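Outer membrane protein SusF (Bacteroides thetaiotaomicron, PDB 4FE9) binds starch at the bacterial cell surface through its carbohydrate-binding modules, before the polysaccharide is transported into the periplasm for degradation. Local coordinates at residues Val286-Asn289 / Phe295-Ile298; Val307-Gln312 / Val352-Ile357; Gly340-Gly345 / Ile363-Pro368; Asp389-Pro394 / Val458-Gly463. All coordinates share one frame; numbering follows the deposited sequence.

Interaction 1. Residues Val286-Asn289 / Phe295-Ile298; sequences VPVN and FWGI. With EDO (1,2-ethanediol), chain F.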
# COMPACT_ATOMS: atom_id res chain seq x y z
N VAL A 286 10.58 -19.37 -2.99
CA VAL A 286 9.60 -20.20 -3.66
C VAL A 286 8.39 -19.34 -4.05
O VAL A 286 7.83 -18.64 -3.19
CB VAL A 286 9.14 -21.33 -2.72
CG1 VAL A 286 8.14 -22.29 -3.45
CG2 VAL A 286 10.37 -22.10 -2.16
N PRO A 287 8.01 -19.34 -5.35
CA PRO A 287 6.81 -18.53 -5.68
C PRO A 287 5.54 -19.07 -4.98
O PRO A 287 5.34 -20.26 -4.91
CB PRO A 287 6.70 -18.65 -7.24
CG PRO A 287 7.46 -19.89 -7.60
CD PRO A 287 8.42 -20.25 -6.44
N VAL A 288 4.72 -18.17 -4.45
CA VAL A 288 3.39 -18.54 -4.00
C VAL A 288 2.47 -18.81 -5.21
O VAL A 288 2.43 -18.02 -6.15
CB VAL A 288 2.76 -17.41 -3.11
CG1 VAL A 288 1.35 -17.78 -2.70
CG2 VAL A 288 3.63 -17.15 -1.88
N ASN A 289 1.74 -19.93 -5.17
CA ASN A 289 1.00 -20.42 -6.34
C ASN A 289 -0.03 -19.41 -6.83
O ASN A 289 -0.81 -18.89 -6.04
CB ASN A 289 0.30 -21.74 -6.01
CG ASN A 289 -0.36 -22.39 -7.24
OD1 ASN A 289 -1.36 -21.91 -7.74
ND2 ASN A 289 0.16 -23.53 -7.65
N PHE A 295 6.54 -14.56 -2.81
CA PHE A 295 7.55 -15.62 -2.65
C PHE A 295 7.73 -15.90 -1.17
O PHE A 295 7.35 -15.07 -0.33
CB PHE A 295 8.91 -15.19 -3.23
CG PHE A 295 8.87 -14.84 -4.65
CD1 PHE A 295 9.11 -15.79 -5.62
CD2 PHE A 295 8.65 -13.53 -5.05
CE1 PHE A 295 9.03 -15.46 -6.97
CE2 PHE A 295 8.61 -13.19 -6.39
CZ PHE A 295 8.78 -14.15 -7.35
N TRP A 296 8.28 -17.06 -0.85
CA TRP A 296 8.55 -17.43 0.53
C TRP A 296 9.74 -18.39 0.63
O TRP A 296 10.22 -18.95 -0.39
CB TRP A 296 7.30 -18.01 1.21
CG TRP A 296 6.88 -19.40 0.67
CD1 TRP A 296 6.18 -19.65 -0.49
CD2 TRP A 296 7.29 -20.68 1.17
NE1 TRP A 296 6.14 -21.01 -0.74
CE2 TRP A 296 6.76 -21.66 0.30
CE3 TRP A 296 8.13 -21.08 2.22
CZ2 TRP A 296 6.94 -23.01 0.52
CZ3 TRP A 296 8.26 -22.43 2.48
CH2 TRP A 296 7.66 -23.38 1.64
N GLY A 297 10.33 -18.45 1.82
CA GLY A 297 11.34 -19.43 2.10
C GLY A 297 11.45 -19.65 3.59
O GLY A 297 11.03 -18.80 4.38
N ILE A 298 12.01 -20.78 3.98
CA ILE A 298 12.40 -20.96 5.38
C ILE A 298 13.90 -20.98 5.54
O ILE A 298 14.60 -21.63 4.76
CB ILE A 298 11.78 -22.20 5.97
CG1 ILE A 298 10.31 -21.93 6.28
CG2 ILE A 298 12.53 -22.63 7.27
CD1 ILE A 298 9.51 -23.15 6.64
C1 EDO F . 13.87 -22.56 1.35
O1 EDO F . 12.64 -22.65 2.07
C2 EDO F . 13.60 -21.78 0.09
O2 EDO F . 14.80 -21.73 -0.69
O HOH W 1 4.55 -22.00 -3.01
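Val-286 and Trp-296 form an antiparallel hydrogen-bonded pair: Val-286 N donates almost straight to Trp-296 O at 2.7 Å, in the carbonyl plane, while the return bond from Trp-296 N to Val-286 O is more bent, with an N-H...O angle of 144°. That carbonyl has a second neighbour, for Phe-295 CA approaches Val-286 O to 3.1 Å as a CA-H...O contact. On one face of the sheet the two side chains lie alongside each other, and Val-286 CB sits over the indole in a CH-pi contact, 3.9 Å from the centre of its five-membered ring. The indole owes this place to its first torsion (chi1 69°), which sets CG between the backbone N and the carbonyl carbon. Val-288 CG2 reaches the ring's edge at Trp-296 CD1, crossing at about a right angle. In the plane of the same indole, a water accepts from Trp-296 NE1 (2.9 Å) and donates to Pro-287 O, so one water bridges both polar atoms. Pro-287 and Phe-295, a non-hydrogen-bonded pair, turn to the other face, with Pro-287 CB 4.0 Å from Phe-295 CE1. Beyond the pair, a 1,2-ethanediol, probably from the crystallisation liquor, takes a hydrogen bond from Ile-298 N. This is the turn-proximal end of a beta hairpin, strands 283-287 and 294-301, in the antiparallel sheet of carbohydrate-binding module 2.

Interaction 2. Residues Val307-Gln312 / Val352-Ile357; sequences VKFAPQ and VYVSVI. With GLC (alpha-D-glucopyranose), chain C.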
# COMPACT_ATOMS: atom_id res chain seq x y z
N VAL A 307 20.73 -9.02 5.04
CA VAL A 307 20.32 -9.60 3.75
C VAL A 307 19.75 -8.57 2.79
O VAL A 307 19.21 -7.54 3.21
CB VAL A 307 19.27 -10.72 3.95
CG1 VAL A 307 19.89 -11.92 4.72
CG2 VAL A 307 18.06 -10.20 4.64
N LYS A 308 19.77 -8.91 1.49
CA LYS A 308 19.01 -8.17 0.47
C LYS A 308 18.40 -9.17 -0.55
O LYS A 308 18.79 -10.33 -0.59
CB LYS A 308 19.93 -7.19 -0.27
CG LYS A 308 20.16 -5.90 0.47
CD LYS A 308 20.94 -4.96 -0.36
CE LYS A 308 20.05 -3.89 -0.94
NZ LYS A 308 20.86 -2.77 -1.50
N PHE A 309 17.46 -8.69 -1.36
CA PHE A 309 16.71 -9.54 -2.28
C PHE A 309 16.86 -8.99 -3.67
O PHE A 309 17.08 -7.80 -3.84
CB PHE A 309 15.22 -9.58 -1.89
CG PHE A 309 14.97 -10.12 -0.53
CD1 PHE A 309 14.93 -9.27 0.57
CD2 PHE A 309 14.77 -11.47 -0.34
CE1 PHE A 309 14.70 -9.77 1.85
CE2 PHE A 309 14.61 -12.00 0.96
CZ PHE A 309 14.57 -11.13 2.05
N ALA A 310 16.81 -9.86 -4.68
CA ALA A 310 16.94 -9.43 -6.10
C ALA A 310 16.13 -10.34 -7.02
O ALA A 310 15.92 -11.52 -6.72
CB ALA A 310 18.40 -9.44 -6.52
N PRO A 311 15.81 -9.85 -8.23
CA PRO A 311 14.98 -10.62 -9.11
C PRO A 311 15.80 -11.60 -10.00
O PRO A 311 15.25 -12.23 -10.88
CB PRO A 311 14.31 -9.54 -9.98
CG PRO A 311 15.29 -8.48 -10.05
CD PRO A 311 15.96 -8.46 -8.70
N GLN A 312 17.13 -11.61 -9.83
CA GLN A 312 17.97 -12.66 -10.36
C GLN A 312 19.06 -12.94 -9.32
O GLN A 312 19.08 -12.30 -8.27
CB GLN A 312 18.58 -12.25 -11.68
CG GLN A 312 19.58 -11.07 -11.58
CD GLN A 312 18.88 -9.71 -11.39
OE1 GLN A 312 18.07 -9.30 -12.22
NE2 GLN A 312 19.32 -8.96 -10.39
N VAL A 352 10.24 -16.45 5.77
CA VAL A 352 10.33 -15.17 5.13
C VAL A 352 9.30 -15.07 3.98
O VAL A 352 9.23 -15.96 3.11
CB VAL A 352 11.72 -14.97 4.56
CG1 VAL A 352 11.79 -13.66 3.82
CG2 VAL A 352 12.77 -14.98 5.72
N TYR A 353 8.48 -14.02 4.01
CA TYR A 353 7.49 -13.78 2.97
C TYR A 353 7.73 -12.43 2.30
O TYR A 353 7.91 -11.42 2.99
CB TYR A 353 6.10 -13.81 3.60
CG TYR A 353 4.99 -13.34 2.71
CD1 TYR A 353 4.66 -12.00 2.63
CD2 TYR A 353 4.18 -14.25 2.03
CE1 TYR A 353 3.57 -11.56 1.88
CE2 TYR A 353 3.10 -13.84 1.29
CZ TYR A 353 2.81 -12.49 1.20
OH TYR A 353 1.75 -12.07 0.43
N VAL A 354 7.87 -12.43 0.96
CA VAL A 354 8.24 -11.23 0.20
C VAL A 354 7.25 -11.01 -0.99
O VAL A 354 6.86 -11.97 -1.69
CB VAL A 354 9.67 -11.30 -0.37
CG1 VAL A 354 10.03 -9.99 -1.11
CG2 VAL A 354 10.70 -11.59 0.72
N SER A 355 6.79 -9.78 -1.16
CA SER A 355 5.88 -9.46 -2.25
C SER A 355 6.38 -8.22 -2.99
O SER A 355 6.82 -7.25 -2.36
CB SER A 355 4.48 -9.23 -1.70
OG SER A 355 3.54 -9.03 -2.73
N VAL A 356 6.42 -8.28 -4.31
CA VAL A 356 6.96 -7.18 -5.14
C VAL A 356 6.03 -7.01 -6.34
O VAL A 356 5.85 -7.94 -7.15
CB VAL A 356 8.38 -7.53 -5.67
CG1 VAL A 356 8.93 -6.41 -6.58
CG2 VAL A 356 9.32 -7.80 -4.51
N ILE A 357 5.31 -5.91 -6.37
CA ILE A 357 4.58 -5.58 -7.56
C ILE A 357 4.89 -4.17 -7.98
O ILE A 357 4.78 -3.25 -7.18
CB ILE A 357 3.08 -5.75 -7.37
CG1 ILE A 357 2.75 -7.22 -7.17
CG2 ILE A 357 2.32 -5.22 -8.62
CD1 ILE A 357 1.65 -7.45 -6.19
C1 GLC C . 24.75 -2.91 -5.39
C2 GLC C . 23.69 -3.18 -4.33
C3 GLC C . 24.28 -3.16 -2.94
C4 GLC C . 25.45 -4.13 -2.86
C5 GLC C . 26.44 -3.82 -3.95
C6 GLC C . 27.59 -4.83 -3.93
O2 GLC C . 22.69 -2.18 -4.41
O3 GLC C . 23.30 -3.50 -1.95
O4 GLC C . 26.10 -3.96 -1.63
O5 GLC C . 25.82 -3.84 -5.24
O6 GLC C . 28.49 -4.47 -4.97
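Phe-309 and Val-354 face each other across the interior of the module, their CA atoms 9.0 Å apart, and side chains alone bridge the gap. The close part of the contact is a methyl over a ring: Val-354 CG2 lies above one face of Phe-309, displaced toward the rim, with its nearest ring atom Phe-309 CE2 at 3.9 Å. Measured to the ring centre the CH-pi distance is 4.2 Å, with the methyl 20° off the normal. Val-354 can present this branch because CG2 stands anti to its carbonyl carbon, beside the backbone N. Val-352, two residues back on the same side of its strand, makes a slacker contact; its CG1 is 4.2 Å from Phe-309 CZ and approaches obliquely. Ile-363 of the neighbouring strand and Leu-263 add to this apolar filling, the former against Phe-309 and the latter against Val-354.

On the other side of strand 306-310, Lys-308 is polar and only partly buried. Alternation along the strand turns it away from the core, and its chain, bent at chi3 (103°), brings NZ to a bound glucose, where it donates to O3 at 2.6 Å and only weakly to O2. Asp-318 forms a salt bridge with the same ammonium group and also hydrogen-bonds the sugar, consistent with a role in positioning the lysine. One strand thus supplies both the hydrophobic filling and a sugar-binding side chain, as in the beta-sandwich architecture of a carbohydrate-binding module with its glycan pocket on the outside.

Interaction 3. Residues Gly340-Gly345 / Ile363-Pro368; sequences GNLKVG and IEFEKP. With GLC (alpha-D-glucopyranose), chain B.
The ring of Phe-365 has the methyl Ile-363 CG2, from its own strand, in its plane at the edge, while Leu-342 and Val-344 of the opposing segment reach it obliquely. Leu-342 comes from the opposite direction and sets CD2 3.8 Å from Phe-365 CE1; Val-344 crosses at a slant, its CG2 3.9 Å from Phe-365 CE2. Both methyls lie on the same side of the ring plane and are about 4.1 Å from Phe-365 CZ, so alternate residues of one segment support the far end of the ring together. Leu-342 extends with CG anti to its backbone N (chi1 180°), which carries CD2 far enough inward to meet Ile-363 CG2 as well, at 4.1 Å. Phe-301 adds a further ring to the cluster, its plane inclined at about 45° to that of Phe-365, and Ala-333 of helix 327-333 touches Phe-365 too. The two segments belong to strands 341-343 and 360-366, far apart in the order of one antiparallel sheet that curls round to enclose an apolar core, as expected of the Ig-like beta-sandwich fold. Asn-341, one residue before Leu-342, faces outward to the glycan pocket. Its flat amide grips two adjacent hydroxyls of a glucose: OD1 accepts from O2 of the sugar at 2.9 Å, and ND2 donates to O3 of the sugar at 3.1 Å. Gln-306 OE1 is a second partner of Asn-341 ND2 and would favour this orientation of the amide, while Trp-272, another pocket residue, packs against the asparagine.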
# COMPACT_ATOMS: atom_id res chain seq x y z
N GLY A 340 20.30 0.47 4.41
CA GLY A 340 19.41 -0.02 3.35
C GLY A 340 19.40 -1.53 3.24
O GLY A 340 18.57 -2.11 2.54
N ASN A 341 20.35 -2.18 3.92
CA ASN A 341 20.29 -3.62 4.15
C ASN A 341 19.22 -3.93 5.14
O ASN A 341 18.98 -3.14 6.05
CB ASN A 341 21.62 -4.12 4.71
CG ASN A 341 22.74 -4.05 3.73
OD1 ASN A 341 22.54 -3.80 2.54
ND2 ASN A 341 23.94 -4.38 4.19
N LEU A 342 18.66 -5.13 5.05
CA LEU A 342 17.80 -5.62 6.10
C LEU A 342 18.58 -6.44 7.13
O LEU A 342 19.22 -7.46 6.79
CB LEU A 342 16.66 -6.45 5.53
CG LEU A 342 15.71 -7.01 6.57
CD1 LEU A 342 14.96 -5.91 7.27
CD2 LEU A 342 14.74 -8.01 5.97
N LYS A 343 18.54 -5.98 8.38
CA LYS A 343 19.31 -6.60 9.45
C LYS A 343 18.40 -7.38 10.37
O LYS A 343 17.36 -6.90 10.80
CB LYS A 343 20.10 -5.54 10.24
CG LYS A 343 20.70 -6.06 11.58
CD LYS A 343 21.91 -5.22 12.01
CE LYS A 343 21.97 -5.06 13.53
NZ LYS A 343 22.81 -3.87 13.93
N VAL A 344 18.75 -8.64 10.60
CA VAL A 344 17.97 -9.45 11.47
C VAL A 344 18.67 -9.46 12.85
O VAL A 344 19.88 -9.64 12.92
CB VAL A 344 17.87 -10.91 10.94
CG1 VAL A 344 16.99 -11.73 11.84
CG2 VAL A 344 17.32 -10.91 9.50
N GLY A 345 17.91 -9.17 13.89
CA GLY A 345 18.51 -8.95 15.22
C GLY A 345 18.48 -10.16 16.14
O GLY A 345 19.39 -10.35 16.97
N ILE A 363 7.98 -7.07 2.97
CA ILE A 363 8.76 -8.18 3.54
C ILE A 363 8.21 -8.51 4.91
O ILE A 363 7.89 -7.59 5.66
CB ILE A 363 10.23 -7.80 3.67
CG1 ILE A 363 10.81 -7.52 2.30
CG2 ILE A 363 11.03 -8.88 4.41
CD1 ILE A 363 12.17 -6.81 2.31
N GLU A 364 7.82 -9.78 5.12
CA GLU A 364 7.39 -10.26 6.45
C GLU A 364 8.28 -11.40 6.94
O GLU A 364 8.77 -12.21 6.14
CB GLU A 364 5.93 -10.71 6.43
CG GLU A 364 4.95 -9.62 5.99
CD GLU A 364 4.79 -8.49 7.05
OE1 GLU A 364 5.43 -7.41 6.91
OE2 GLU A 364 4.04 -8.71 8.02
N PHE A 365 8.63 -11.35 8.24
CA PHE A 365 9.17 -12.52 8.95
C PHE A 365 8.15 -13.10 9.87
O PHE A 365 7.50 -12.37 10.62
CB PHE A 365 10.38 -12.14 9.75
CG PHE A 365 11.61 -12.00 8.94
CD1 PHE A 365 11.62 -11.19 7.82
CD2 PHE A 365 12.77 -12.66 9.31
CE1 PHE A 365 12.77 -11.05 7.06
CE2 PHE A 365 13.93 -12.54 8.57
CZ PHE A 365 13.93 -11.73 7.42
N GLU A 366 7.99 -14.41 9.82
CA GLU A 366 6.93 -15.09 10.56
C GLU A 366 7.45 -16.34 11.27
O GLU A 366 8.53 -16.78 10.99
CB GLU A 366 5.82 -15.48 9.61
CG GLU A 366 4.89 -14.31 9.26
CD GLU A 366 4.00 -14.61 8.06
OE1 GLU A 366 3.27 -15.63 8.08
OE2 GLU A 366 4.01 -13.79 7.12
N LYS A 367 6.67 -16.90 12.17
CA LYS A 367 7.06 -18.16 12.80
C LYS A 367 7.22 -19.23 11.70
O LYS A 367 6.36 -19.34 10.82
CB LYS A 367 6.00 -18.62 13.81
CG LYS A 367 5.76 -17.64 14.98
CD LYS A 367 6.88 -17.71 15.99
CE LYS A 367 6.53 -18.61 17.16
NZ LYS A 367 7.22 -19.93 17.08
N PRO A 368 8.32 -20.01 11.74
CA PRO A 368 8.54 -21.10 10.77
C PRO A 368 7.66 -22.29 11.06
O PRO A 368 8.16 -23.32 11.48
CB PRO A 368 9.99 -21.48 11.01
CG PRO A 368 10.17 -21.26 12.48
CD PRO A 368 9.34 -20.01 12.81
C1 GLC B . 26.08 -5.12 -0.81
C2 GLC B . 25.69 -4.70 0.59
C3 GLC B . 26.82 -3.91 1.26
C4 GLC B . 28.12 -4.69 1.23
C5 GLC B . 28.43 -5.02 -0.23
C6 GLC B . 29.69 -5.87 -0.35
O2 GLC B . 24.57 -3.84 0.46
O3 GLC B . 26.47 -3.61 2.61
O4 GLC B . 29.16 -3.87 1.79
O5 GLC B . 27.36 -5.77 -0.80
O6 GLC B . 30.08 -5.90 -1.72

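Interaction 4. Residues Asp389-Pro394 / Val458-Gly463; sequences DLFTVP and VYLNFG. With NA (sodium ion), chain I.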
# COMPACT_ATOMS: atom_id res chain seq x y z
N ASP A 389 -0.55 -30.93 14.28
CA ASP A 389 0.04 -31.20 12.97
C ASP A 389 1.29 -30.35 12.72
O ASP A 389 2.01 -30.55 11.72
CB ASP A 389 -1.03 -31.01 11.87
CG ASP A 389 -2.14 -32.09 11.95
OD1 ASP A 389 -1.92 -33.13 12.59
OD2 ASP A 389 -3.23 -31.91 11.36
N LEU A 390 1.70 -29.62 13.75
CA LEU A 390 2.88 -28.75 13.67
C LEU A 390 4.20 -29.51 13.77
O LEU A 390 4.31 -30.45 14.53
CB LEU A 390 2.80 -27.69 14.77
CG LEU A 390 3.70 -26.49 14.68
CD1 LEU A 390 3.04 -25.45 13.80
CD2 LEU A 390 3.97 -25.91 16.09
N PHE A 391 5.19 -29.15 12.95
CA PHE A 391 6.48 -29.81 13.00
C PHE A 391 7.28 -29.15 14.13
O PHE A 391 7.38 -27.91 14.17
CB PHE A 391 7.27 -29.58 11.69
CG PHE A 391 6.97 -30.57 10.57
CD1 PHE A 391 8.01 -31.04 9.78
CD2 PHE A 391 5.67 -30.78 10.13
CE1 PHE A 391 7.76 -31.82 8.64
CE2 PHE A 391 5.40 -31.62 9.03
CZ PHE A 391 6.46 -32.12 8.29
N THR A 392 8.01 -29.95 14.90
CA THR A 392 9.01 -29.40 15.80
C THR A 392 10.08 -28.65 15.03
O THR A 392 10.52 -29.11 13.96
CB THR A 392 9.70 -30.51 16.66
OG1 THR A 392 10.86 -30.98 15.97
CG2 THR A 392 8.76 -31.65 16.93
N VAL A 393 10.59 -27.57 15.64
CA VAL A 393 11.58 -26.69 15.02
C VAL A 393 12.99 -26.91 15.62
O VAL A 393 13.19 -26.76 16.80
CB VAL A 393 11.17 -25.19 15.23
CG1 VAL A 393 12.19 -24.27 14.62
CG2 VAL A 393 9.81 -24.91 14.66
N PRO A 394 13.99 -27.10 14.76
CA PRO A 394 15.33 -27.31 15.28
C PRO A 394 15.90 -26.04 15.95
O PRO A 394 15.68 -24.92 15.45
CB PRO A 394 16.13 -27.64 14.03
CG PRO A 394 15.44 -26.88 12.93
CD PRO A 394 13.98 -26.86 13.31
N VAL A 458 8.09 -37.25 8.88
CA VAL A 458 8.92 -36.55 7.85
C VAL A 458 10.12 -35.84 8.49
O VAL A 458 9.97 -35.19 9.50
CB VAL A 458 8.09 -35.45 7.08
CG1 VAL A 458 8.90 -34.87 5.96
CG2 VAL A 458 6.79 -36.03 6.57
N TYR A 459 11.27 -35.84 7.80
CA TYR A 459 12.43 -35.05 8.23
C TYR A 459 12.87 -34.06 7.15
O TYR A 459 13.27 -34.48 6.06
CB TYR A 459 13.63 -35.97 8.60
CG TYR A 459 13.33 -36.96 9.72
CD1 TYR A 459 13.94 -36.84 10.97
CD2 TYR A 459 12.42 -37.98 9.53
CE1 TYR A 459 13.59 -37.68 12.01
CE2 TYR A 459 12.10 -38.84 10.55
CZ TYR A 459 12.70 -38.70 11.78
OH TYR A 459 12.38 -39.58 12.77
N LEU A 460 12.97 -32.78 7.50
CA LEU A 460 13.32 -31.74 6.53
C LEU A 460 14.56 -31.00 6.93
O LEU A 460 14.60 -30.36 7.99
CB LEU A 460 12.17 -30.74 6.35
CG LEU A 460 10.79 -31.30 6.06
CD1 LEU A 460 9.73 -30.28 6.38
CD2 LEU A 460 10.71 -31.74 4.62
N ASN A 461 15.53 -30.96 6.03
CA ASN A 461 16.63 -30.05 6.18
C ASN A 461 16.53 -28.91 5.19
O ASN A 461 16.96 -29.03 4.05
CB ASN A 461 17.95 -30.80 5.99
CG ASN A 461 19.14 -29.96 6.36
OD1 ASN A 461 19.16 -28.75 6.14
ND2 ASN A 461 20.20 -30.62 6.82
N PHE A 462 16.01 -27.78 5.64
CA PHE A 462 15.80 -26.66 4.75
C PHE A 462 17.08 -26.03 4.34
O PHE A 462 17.17 -25.45 3.26
CB PHE A 462 14.89 -25.62 5.38
CG PHE A 462 13.47 -26.00 5.38
CD1 PHE A 462 12.72 -25.93 4.22
CD2 PHE A 462 12.84 -26.33 6.56
CE1 PHE A 462 11.38 -26.28 4.22
CE2 PHE A 462 11.49 -26.63 6.59
CZ PHE A 462 10.75 -26.59 5.41
N GLY A 463 18.11 -26.17 5.17
CA GLY A 463 19.45 -25.66 4.81
C GLY A 463 20.01 -26.43 3.64
O GLY A 463 20.68 -25.87 2.77
NA NA I . -5.08 -32.73 10.57
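Phe-391 meets Leu-460 and Val-458 with the outer atoms of one side of its ring. Leu-460 CD1 comes closest, 3.4 Å from Phe-391 CE1, a tight approach for two carbons; the leucine and phenylalanine side chains cross at about a right angle, yet the methyl arrives obliquely to the ring. Val-458 offers its branching carbon instead of a methyl, CB lying 3.9 Å from Phe-391 CZ. Both aliphatic residues point from the same side of strand 458-461 toward the loop that carries the phenylalanine, whose first torsion (chi1 -86°) sets CG anti to the carbonyl carbon and carries the ring toward that strand.

The next shell is largely apolar. Phe-401 and Ser-403 border Phe-391, Ile-433 touches both Val-458 and Leu-460, and Phe-431 with Ile-438 closes around the leucine. Backbone hydrogen bonds between Phe-391 and Val-370 and between Thr-392 and Val-402 tie the loop down at the ring and just after it. Within segment 389-394 the carbonyl oxygen of Asp-389 lies at the edge of the phenylalanine ring, in its plane.

Farther out, the carboxylate of Asp-389 binds a sodium ion through OD2 at 2.2 Å. Ser-377 OG and the carbonyl oxygens of Tyr-378, Gly-380 and Ala-383 complete the five protein ligands. Asp-389 is the one carboxylate among them, so it probably offsets much of the ion's charge. The chemistry therefore divides along this loop of carbohydrate-binding module 3: ionic coordination holds it at Asp-389, and two residues on, dispersion forces hold a buried aromatic ring against the strand.

Overall arrangement
Interactions 1, 2 and 3 share one antiparallel sheet of module 2, whereas interaction 4 belongs to module 3. All four are buried, but interaction 1 alone joins adjacent strands by backbone hydrogen bonds; the others rely on apolar side chains. Interactions 2 and 3 work on the same core: strand 306-310 lies beside 341-343 and strand 348-357 beside 360-366, joined by backbone contacts of Val-307 with Leu-342 and Tyr-353 with Glu-364. On the outer side, Lys-308 and Asn-341 touch and both serve the glycan pocket. Strand 294-301 links interaction 1 to strand 348-357 of interaction 2. Module 3 meets this body where Ile-298 packs on Phe-462 and Pro-368 on Val-393.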